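Long-range contact in fatty acid amide hydrolase (Candida albicans, PDB 6KVR), which probably hydrolyses monocarboxylic acid amides to the carboxylate and ammonium, as an enzyme of the amidase family: residues Val353-Leu363 with Leu464-Ala472. Sequence-based numbering, arbitrary orientation.
Sequences VRVSPPIRRAL and LSPTYNNVA
V355 and S356 meet N469 and N470 just before helix 357-363, which runs nearly antiparallel to strand 464-466 (164° between directions, axes 9.3 Å apart). The backbone N of S356 donates to N469 O at 3.0 Å, in a somewhat bent bond (135° at H). V355 CA makes a weaker C-H...O contact with the same oxygen.

At the N-cap position, S356 turns its hydroxyl to the neighbouring asparagine rather than into the helix end: OG donates to N470 OD1 at 2.8 Å, tilted from the carbonyl plane. The N470 amide reaches it because its CG stands anti to the backbone N (chi1 -169°), although the CB bond itself leads away.

Next to this polar pair, I359 packs against the chain that follows strand 464-466. I359 CD1 lies against the N470 carbonyl and 3.9 Å from V471 CG1, while CG2, branching off at roughly a right angle to it, rests 3.7 Å from P466 CB. The P466 ring is also met by V355: V355 CG1 touches P466 CG at 3.7 Å, the two side chains crossing at about a right angle. One turn on from I359, L363 extends CD1 to L464 CD2 at 4.0 Å, the two leucines running past each other in opposite directions. Near the start of 353-363, V353 CG1 packs on the amide carbon of N469, whose nitrogen and oxygen bond to E527 and N480, fixing the rotation of that flat group.

The helix thus packs against strand 462-466, an inner strand of the mixed amidase-signature sheet, lying between strands 343-346 (parallel) and 540-546 (antiparallel). Two hydrogen bonds tie the helix start to the chain leaving the strand, and a continuous aliphatic seam from V471 to L464 lines the buried interface.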
loop_
_atom_site.group_PDB
_atom_site.type_symbol
_atom_site.label_atom_id
_atom_site.label_comp_id
_atom_site.label_asym_id
_atom_site.label_seq_id
_atom_site.Cartn_x
_atom_site.Cartn_y
_atom_site.Cartn_z
ATOM N N VAL A 353 -26.629 8.640 -11.026
ATOM C CA VAL A 353 -27.027 8.785 -12.418
ATOM C C VAL A 353 -27.750 7.514 -12.853
ATOM O O VAL A 353 -27.152 6.430 -12.894
ATOM C CB VAL A 353 -25.827 9.081 -13.340
ATOM C CG1 VAL A 353 -26.289 9.242 -14.790
ATOM C CG2 VAL A 353 -25.073 10.347 -12.880
ATOM N N ARG A 354 -29.024 7.663 -13.209
ATOM C CA ARG A 354 -29.828 6.571 -13.737
ATOM C C ARG A 354 -29.210 6.019 -15.019
ATOM O O ARG A 354 -28.668 6.766 -15.838
ATOM C CB ARG A 354 -31.251 7.088 -13.988
ATOM C CG ARG A 354 -32.190 6.140 -14.724
ATOM C CD ARG A 354 -33.524 6.814 -15.037
ATOM N NE ARG A 354 -33.375 7.978 -15.905
ATOM C CZ ARG A 354 -34.384 8.578 -16.527
ATOM N NH1 ARG A 354 -35.627 8.130 -16.419
ATOM N NH2 ARG A 354 -34.142 9.652 -17.278
ATOM N N VAL A 355 -29.280 4.692 -15.188
ATOM C CA VAL A 355 -28.715 4.052 -16.369
ATOM C C VAL A 355 -29.766 4.054 -17.471
ATOM O O VAL A 355 -30.967 4.184 -17.214
ATOM C CB VAL A 355 -28.195 2.616 -16.089
ATOM C CG1 VAL A 355 -27.137 2.628 -14.997
ATOM C CG2 VAL A 355 -29.335 1.661 -15.717
ATOM N N SER A 356 -29.295 3.929 -18.714
ATOM C CA SER A 356 -30.138 3.970 -19.897
ATOM C C SER A 356 -30.742 2.593 -20.172
ATOM O O SER A 356 -30.302 1.590 -19.607
ATOM C CB SER A 356 -29.315 4.464 -21.085
ATOM O OG SER A 356 -28.534 3.410 -21.618
ATOM N N PRO A 357 -31.748 2.517 -21.049
ATOM C CA PRO A 357 -32.516 1.268 -21.221
ATOM C C PRO A 357 -31.666 0.049 -21.546
ATOM O O PRO A 357 -31.919 -1.022 -20.974
ATOM C CB PRO A 357 -33.478 1.608 -22.367
ATOM C CG PRO A 357 -33.787 3.061 -22.106
ATOM C CD PRO A 357 -32.464 3.664 -21.652
ATOM N N PRO A 358 -30.677 0.125 -22.455
ATOM C CA PRO A 358 -29.899 -1.102 -22.724
ATOM C C PRO A 358 -29.168 -1.634 -21.501
ATOM O O PRO A 358 -29.124 -2.855 -21.308
ATOM C CB PRO A 358 -28.931 -0.683 -23.837
ATOM C CG PRO A 358 -28.866 0.789 -23.757
ATOM C CD PRO A 358 -30.232 1.235 -23.317
ATOM N N ILE A 359 -28.621 -0.754 -20.655
ATOM C CA ILE A 359 -27.929 -1.213 -19.447
ATOM C C ILE A 359 -28.920 -1.818 -18.460
ATOM O O ILE A 359 -28.656 -2.866 -17.852
ATOM C CB ILE A 359 -27.132 -0.066 -18.788
ATOM C CG1 ILE A 359 -26.260 0.684 -19.809
ATOM C CG2 ILE A 359 -26.253 -0.615 -17.684
ATOM C CD1 ILE A 359 -25.239 -0.194 -20.516
ATOM N N ARG A 360 -30.061 -1.159 -18.264
ATOM C CA ARG A 360 -31.075 -1.707 -17.378
ATOM C C ARG A 360 -31.503 -3.096 -17.839
ATOM O O ARG A 360 -31.564 -4.036 -17.035
ATOM C CB ARG A 360 -32.272 -0.765 -17.301
ATOM C CG ARG A 360 -33.396 -1.272 -16.375
ATOM C CD ARG A 360 -34.504 -0.238 -16.226
ATOM N NE ARG A 360 -35.035 0.143 -17.528
ATOM C CZ ARG A 360 -35.789 1.210 -17.734
ATOM N NH1 ARG A 360 -36.117 2.019 -16.742
ATOM N NH2 ARG A 360 -36.233 1.465 -18.965
ATOM N N ARG A 361 -31.767 -3.253 -19.140
ATOM C CA ARG A 361 -32.236 -4.538 -19.650
ATOM C C ARG A 361 -31.178 -5.619 -19.470
ATOM O O ARG A 361 -31.467 -6.705 -18.952
ATOM C CB ARG A 361 -32.637 -4.420 -21.123
ATOM C CG ARG A 361 -33.056 -5.745 -21.754
ATOM C CD ARG A 361 -33.685 -5.595 -23.141
ATOM N NE ARG A 361 -32.783 -4.981 -24.102
ATOM C CZ ARG A 361 -31.903 -5.642 -24.843
ATOM N NH1 ARG A 361 -31.791 -6.957 -24.774
ATOM N NH2 ARG A 361 -31.109 -4.962 -25.668
ATOM N N ALA A 362 -29.934 -5.334 -19.877
ATOM C CA ALA A 362 -28.883 -6.345 -19.781
ATOM C C ALA A 362 -28.605 -6.732 -18.328
ATOM O O ALA A 362 -28.423 -7.916 -18.015
ATOM C CB ALA A 362 -27.615 -5.845 -20.467
ATOM N N LEU A 363 -28.552 -5.750 -17.428
ATOM C CA LEU A 363 -28.400 -6.063 -16.014
ATOM C C LEU A 363 -29.530 -6.975 -15.538
ATOM O O LEU A 363 -29.291 -8.017 -14.914
ATOM C CB LEU A 363 -28.353 -4.766 -15.210
ATOM C CG LEU A 363 -28.073 -4.923 -13.716
ATOM C CD1 LEU A 363 -26.887 -5.861 -13.490
ATOM C CD2 LEU A 363 -27.827 -3.552 -13.090
ATOM N N LEU A 464 -22.253 -6.834 -8.471
ATOM C CA LEU A 464 -22.513 -6.720 -9.899
ATOM C C LEU A 464 -23.155 -5.365 -10.140
ATOM O O LEU A 464 -24.070 -4.973 -9.403
ATOM C CB LEU A 464 -23.426 -7.842 -10.387
ATOM C CG LEU A 464 -23.850 -7.855 -11.863
ATOM C CD1 LEU A 464 -22.646 -7.994 -12.772
ATOM C CD2 LEU A 464 -24.850 -8.985 -12.144
ATOM N N SER A 465 -22.673 -4.641 -11.146
ATOM C CA SER A 465 -23.098 -3.260 -11.314
ATOM C C SER A 465 -22.846 -2.837 -12.759
ATOM O O SER A 465 -22.060 -3.479 -13.466
ATOM C CB SER A 465 -22.345 -2.339 -10.339
ATOM O OG SER A 465 -20.996 -2.224 -10.748
ATOM N N PRO A 466 -23.482 -1.749 -13.215
ATOM C CA PRO A 466 -23.164 -1.202 -14.538
ATOM C C PRO A 466 -21.729 -0.706 -14.590
ATOM O O PRO A 466 -21.085 -0.485 -13.564
ATOM C CB PRO A 466 -24.155 -0.035 -14.696
ATOM C CG PRO A 466 -25.217 -0.256 -13.616
ATOM C CD PRO A 466 -24.476 -0.921 -12.506
ATOM N N THR A 467 -21.224 -0.531 -15.814
ATOM C CA THR A 467 -19.912 0.070 -16.025
ATOM C C THR A 467 -19.994 1.558 -16.280
ATOM O O THR A 467 -19.001 2.269 -16.071
ATOM C CB THR A 467 -19.193 -0.587 -17.207
ATOM O OG1 THR A 467 -19.260 -2.010 -17.062
ATOM C CG2 THR A 467 -17.709 -0.187 -17.224
ATOM N N TYR A 468 -21.161 2.035 -16.694
ATOM C CA TYR A 468 -21.394 3.381 -17.197
ATOM C C TYR A 468 -22.914 3.499 -17.298
ATOM O O TYR A 468 -23.608 2.484 -17.329
ATOM C CB TYR A 468 -20.666 3.589 -18.542
ATOM C CG TYR A 468 -20.949 4.897 -19.267
ATOM C CD1 TYR A 468 -20.787 6.104 -18.621
ATOM C CD2 TYR A 468 -21.387 4.917 -20.596
ATOM C CE1 TYR A 468 -21.058 7.298 -19.256
ATOM C CE2 TYR A 468 -21.656 6.120 -21.251
ATOM C CZ TYR A 468 -21.479 7.312 -20.560
ATOM O OH TYR A 468 -21.734 8.539 -21.147
ATOM N N ASN A 469 -23.440 4.726 -17.298
ATOM C CA ASN A 469 -24.896 4.888 -17.351
ATOM C C ASN A 469 -25.455 4.730 -18.757
ATOM O O ASN A 469 -26.583 5.148 -19.039
ATOM C CB ASN A 469 -25.297 6.255 -16.794
ATOM C CG ASN A 469 -24.461 7.378 -17.390
ATOM O OD1 ASN A 469 -23.504 7.845 -16.777
ATOM N ND2 ASN A 469 -24.781 7.765 -18.617
ATOM N N ASN A 470 -24.672 4.162 -19.663
ATOM C CA ASN A 470 -25.084 3.971 -21.043
ATOM C C ASN A 470 -24.132 2.947 -21.644
ATOM O O ASN A 470 -23.164 2.523 -21.002
ATOM C CB ASN A 470 -25.080 5.307 -21.802
ATOM C CG ASN A 470 -25.756 5.219 -23.163
ATOM O OD1 ASN A 470 -26.573 4.333 -23.418
ATOM N ND2 ASN A 470 -25.398 6.130 -24.051
ATOM N N VAL A 471 -24.421 2.538 -22.873
ATOM C CA VAL A 471 -23.439 1.830 -23.690
ATOM C C VAL A 471 -22.428 2.882 -24.125
ATOM O O VAL A 471 -22.501 4.027 -23.669
ATOM C CB VAL A 471 -24.098 1.137 -24.897
ATOM C CG1 VAL A 471 -24.958 -0.025 -24.427
ATOM C CG2 VAL A 471 -24.953 2.115 -25.637
ATOM N N ALA A 472 -21.507 2.517 -25.023
ATOM C CA ALA A 472 -20.458 3.427 -25.475
ATOM C C ALA A 472 -21.032 4.799 -25.826
ATOM O O ALA A 472 -22.058 4.884 -26.514
ATOM C CB ALA A 472 -19.726 2.851 -26.690
#